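Local coordinates for replication initiation and membrane attachment protein (Geobacillus stearothermophilus 10, PDB 5WTN) that takes part in primosome assembly during the initiation of bacterial DNA replication, forms a tetramer and forms a complex with a primosomal re-initiation protein, at the interface of chains A and B. Sequence-based numbering; all coordinates share one arbitrary frame. Chains: chain A/B, Replication initiation and membrane attachment protein.

Contact 1: the interface of chains A and B. Residues chain A 110-111, 113, 117, 194; chain B 194-197.
The backbone carbonyl B:Glu196 O takes a hydrogen bond from A:Arg110 NH2, a terminal guanidinium nitrogen, at 2.7 Å. The bond is bent, 117° at the hydrogen, and the donor, well above the carbonyl plane, does not lie on a lone pair. The arginine chain kinks at its third torsion (chi3 47°), which swings the guanidinium across the extended B:Asp195-B:Ala197 segment; the C of B:Glu196 and the N of B:Ala197 lie at its edge. Its other terminal nitrogen, A:Arg110 NH1, makes a long salt bridge of 3.9 Å to the carboxylate oxygen B:Asp195 OD1, the two side chains crossing at about a right angle. An alanine in place of A:Arg110 would probably leave the B:Glu196 carbonyl without this donor and the B:Asp195 carboxylate without its positive mate. Further along, A:Arg194 and B:Arg194 run antiparallel, stem beside stem, with A:Arg194 CD 3.5 Å from B:Arg194 CD. B:Arg194 CB sits over one face of the A:Arg194 guanidinium, near its rim, and the two guanidinium planes are turned 69° apart. B:Glu196 and A:Gln117 reach toward each other, but their end groups overlap in the model and no bond there can be trusted. Held by its backbone carbonyl, the B:Asp195 carboxylate and stem packing, this loop stretch of chain B lies against A:Arg194 and the 110-117 region of chain A and probably helps tie two subunits of the tetramer together.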
# COMPACT_ATOMS: atom_id res chain seq x y z
N ARG A 110 14.59 8.52 -5.28
CA ARG A 110 15.06 7.96 -4.03
C ARG A 110 13.95 8.00 -2.99
O ARG A 110 13.16 8.94 -2.93
CB ARG A 110 16.28 8.72 -3.58
CG ARG A 110 17.39 8.75 -4.63
CD ARG A 110 18.70 9.22 -4.02
NE ARG A 110 18.94 8.52 -2.76
CZ ARG A 110 19.83 7.54 -2.59
NH1 ARG A 110 20.62 7.16 -3.60
NH2 ARG A 110 19.94 6.97 -1.40
N PRO A 111 13.85 6.96 -2.17
CA PRO A 111 12.84 6.92 -1.09
C PRO A 111 13.23 7.86 0.05
O PRO A 111 14.42 8.14 0.23
CB PRO A 111 12.89 5.47 -0.62
CG PRO A 111 13.46 4.73 -1.83
CD PRO A 111 14.48 5.65 -2.39
N LEU A 113 13.92 9.25 3.94
CA LEU A 113 14.54 8.62 5.09
C LEU A 113 13.47 7.90 5.90
O LEU A 113 12.27 8.18 5.79
CB LEU A 113 15.23 9.66 5.95
CG LEU A 113 16.51 10.29 5.45
CD1 LEU A 113 16.92 11.41 6.42
CD2 LEU A 113 17.59 9.23 5.31
N GLN A 117 15.73 7.89 11.06
CA GLN A 117 16.85 8.55 10.45
C GLN A 117 16.56 10.05 10.31
O GLN A 117 17.46 10.90 10.44
CB GLN A 117 17.10 7.95 9.08
CG GLN A 117 17.43 6.47 9.07
CD GLN A 117 17.58 5.87 7.66
OE1 GLN A 117 16.67 5.98 6.80
NE2 GLN A 117 18.73 5.24 7.41
N ARG A 194 13.73 0.65 10.02
CA ARG A 194 13.76 -0.61 9.29
C ARG A 194 14.74 -1.62 9.89
O ARG A 194 15.91 -1.63 9.52
CB ARG A 194 14.10 -0.38 7.82
CG ARG A 194 15.29 0.53 7.59
CD ARG A 194 15.67 0.60 6.12
NE ARG A 194 15.35 1.89 5.53
CZ ARG A 194 16.13 2.54 4.67
NH1 ARG A 194 17.29 2.01 4.30
NH2 ARG A 194 15.76 3.71 4.18
N ARG B 194 16.99 -0.80 -0.35
CA ARG B 194 16.69 0.50 0.22
C ARG B 194 17.96 1.34 0.18
O ARG B 194 18.91 1.08 0.92
CB ARG B 194 16.20 0.39 1.67
CG ARG B 194 15.14 -0.68 1.87
CD ARG B 194 14.25 -0.41 3.09
NE ARG B 194 12.95 -1.06 2.93
CZ ARG B 194 11.85 -0.70 3.58
NH1 ARG B 194 11.89 0.30 4.45
NH2 ARG B 194 10.71 -1.35 3.36
N ASP B 195 17.97 2.35 -0.69
CA ASP B 195 19.09 3.27 -0.73
C ASP B 195 18.55 4.41 0.10
O ASP B 195 17.75 5.22 -0.39
CB ASP B 195 19.36 3.79 -2.16
CG ASP B 195 20.21 2.83 -3.03
OD1 ASP B 195 20.77 3.30 -4.05
OD2 ASP B 195 20.31 1.63 -2.70
N GLU B 196 19.02 4.49 1.35
CA GLU B 196 18.57 5.53 2.26
C GLU B 196 18.97 6.90 1.65
O GLU B 196 20.14 7.12 1.28
CB GLU B 196 19.13 5.31 3.68
CG GLU B 196 18.65 6.32 4.73
CD GLU B 196 19.19 6.03 6.14
OE1 GLU B 196 19.97 5.06 6.30
OE2 GLU B 196 18.85 6.78 7.09
N ALA B 197 18.01 7.82 1.52
CA ALA B 197 18.31 9.05 0.80
C ALA B 197 19.24 9.89 1.67
O ALA B 197 18.88 10.33 2.76
CB ALA B 197 17.03 9.82 0.49

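Contact 2: the interface of chains A and B. Residues chain A 7, 78, 81-82, 85-86; chain B 157-159, 164.
Residues B:Val157 to B:Arg159 run as loop, extended at B:Thr158 and B:Arg159, past the C-terminal part of helix 74-86 of chain A, and the amide B:Arg159 N gives a hydrogen bond of 2.6 Å to the carboxylate oxygen A:Glu85 OE1. That oxygen is met nearly along its C-O axis. The other oxygen, A:Glu85 OE2, is gripped from within chain A: A:Arg81 comes side-on and places both NE, at 2.7 Å, and NH2, at 2.9 Å, on it, which probably limits the carboxylate's rotation and helps present OE1 to the partner. B:Arg159 runs extended from CG to NE (chi2 -177°) alongside the helix and reaches A:Glu7 tip to tip. There B:Arg159 NH2 forms a salt bridge and hydrogen bond of 2.9 Å to A:Glu7 OE1, A:Glu7 OE1 accepting on its syn lone pair, with the oxygen in the guanidinium plane and the two flat groups 28° apart. A second bond, from NH1 to A:Glu7 OE2, is weak. A:Tyr78 turns its hydroxyl toward that same carboxylate and probably helps hold it in place. The arginine's stem crosses the A:Leu82 side chain, whose CG is 3.7 Å from B:Arg159 CD. A:Leu82 also meets B:Val164 through its backbone carbonyl. Beside the A:Glu85 stem, the methyl B:Thr158 CG2 packs 3.8 Å from A:Glu85 CB.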
# COMPACT_ATOMS: atom_id res chain seq x y z
N GLU A 7 19.75 25.24 -18.70
CA GLU A 7 19.95 23.80 -18.58
C GLU A 7 18.82 22.95 -19.18
O GLU A 7 19.08 22.02 -19.94
CB GLU A 7 20.16 23.41 -17.11
CG GLU A 7 21.60 23.54 -16.63
CD GLU A 7 21.70 23.75 -15.14
OE1 GLU A 7 22.66 24.41 -14.69
OE2 GLU A 7 20.81 23.26 -14.40
N TYR A 78 11.34 22.99 -12.79
CA TYR A 78 12.79 22.97 -12.65
C TYR A 78 13.19 23.39 -11.26
O TYR A 78 14.09 22.83 -10.66
CB TYR A 78 13.46 23.90 -13.67
CG TYR A 78 14.95 24.02 -13.50
CD1 TYR A 78 15.80 23.08 -14.05
CD2 TYR A 78 15.51 25.08 -12.80
CE1 TYR A 78 17.17 23.18 -13.91
CE2 TYR A 78 16.88 25.19 -12.65
CZ TYR A 78 17.70 24.23 -13.21
OH TYR A 78 19.06 24.31 -13.08
N ARG A 81 12.38 20.54 -9.00
CA ARG A 81 13.29 19.45 -9.26
C ARG A 81 14.59 19.58 -8.45
O ARG A 81 15.15 18.59 -7.99
CB ARG A 81 13.65 19.39 -10.74
CG ARG A 81 14.24 18.05 -11.11
CD ARG A 81 15.00 18.03 -12.39
NE ARG A 81 16.39 18.40 -12.21
CZ ARG A 81 17.16 18.82 -13.19
NH1 ARG A 81 16.65 18.91 -14.42
NH2 ARG A 81 18.43 19.16 -12.96
N LEU A 82 15.05 20.80 -8.28
CA LEU A 82 16.31 21.05 -7.63
C LEU A 82 16.18 20.93 -6.10
O LEU A 82 17.11 20.53 -5.42
CB LEU A 82 16.84 22.43 -8.05
CG LEU A 82 17.94 22.55 -9.10
CD1 LEU A 82 17.60 21.75 -10.34
CD2 LEU A 82 18.11 24.01 -9.43
N GLU A 85 16.43 17.43 -5.45
CA GLU A 85 17.82 16.99 -5.56
C GLU A 85 18.63 17.25 -4.29
O GLU A 85 19.26 16.34 -3.75
CB GLU A 85 18.49 17.67 -6.76
CG GLU A 85 18.08 17.10 -8.11
CD GLU A 85 18.87 17.70 -9.26
OE1 GLU A 85 20.01 18.14 -9.03
OE2 GLU A 85 18.34 17.74 -10.39
N GLY A 86 18.62 18.49 -3.83
CA GLY A 86 19.40 18.90 -2.69
C GLY A 86 19.00 18.18 -1.44
O GLY A 86 19.86 17.84 -0.62
N VAL B 157 24.42 15.06 -12.64
CA VAL B 157 24.29 16.51 -12.49
C VAL B 157 23.56 16.92 -11.21
O VAL B 157 23.15 18.08 -11.08
CB VAL B 157 23.64 17.17 -13.72
CG1 VAL B 157 24.49 16.91 -14.97
CG2 VAL B 157 22.23 16.66 -13.89
N THR B 158 23.30 15.95 -10.33
CA THR B 158 22.51 16.24 -9.12
C THR B 158 23.07 17.41 -8.30
O THR B 158 24.29 17.59 -8.22
CB THR B 158 22.40 15.01 -8.17
OG1 THR B 158 22.11 13.82 -8.92
CG2 THR B 158 21.31 15.23 -7.16
N ARG B 159 22.21 18.20 -7.68
CA ARG B 159 22.68 19.29 -6.84
C ARG B 159 22.67 18.97 -5.34
O ARG B 159 21.77 18.28 -4.84
CB ARG B 159 21.89 20.57 -7.12
CG ARG B 159 22.34 21.26 -8.40
CD ARG B 159 21.59 22.55 -8.60
NE ARG B 159 22.14 23.38 -9.68
CZ ARG B 159 22.06 23.09 -10.98
NH1 ARG B 159 21.47 21.97 -11.40
NH2 ARG B 159 22.59 23.93 -11.87
N VAL B 164 21.30 24.24 -3.30
CA VAL B 164 19.91 24.67 -3.28
C VAL B 164 19.45 25.48 -2.05
O VAL B 164 18.66 26.41 -2.20
CB VAL B 164 19.01 23.44 -3.46
CG1 VAL B 164 17.53 23.81 -3.43
CG2 VAL B 164 19.37 22.74 -4.75

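About 19 Å separates the C-alpha centres of contact 1 and contact 2, and the two have no residue in common. Both nevertheless join the same pair of chains. Contact 1 uses residues around helix 115-119 of chain A, together with A:Arg194, and the 194-197 loop of chain B; contact 2 uses the N-terminal region and helix 74-86 of chain A and the 157-164 stretch of chain B. Chain B thus touches its neighbour through two separate segments, and two-fold symmetry repeats both contacts with the chains exchanged. Such spaced attachment probably fixes the relative orientation of the two subunits within the tetramer.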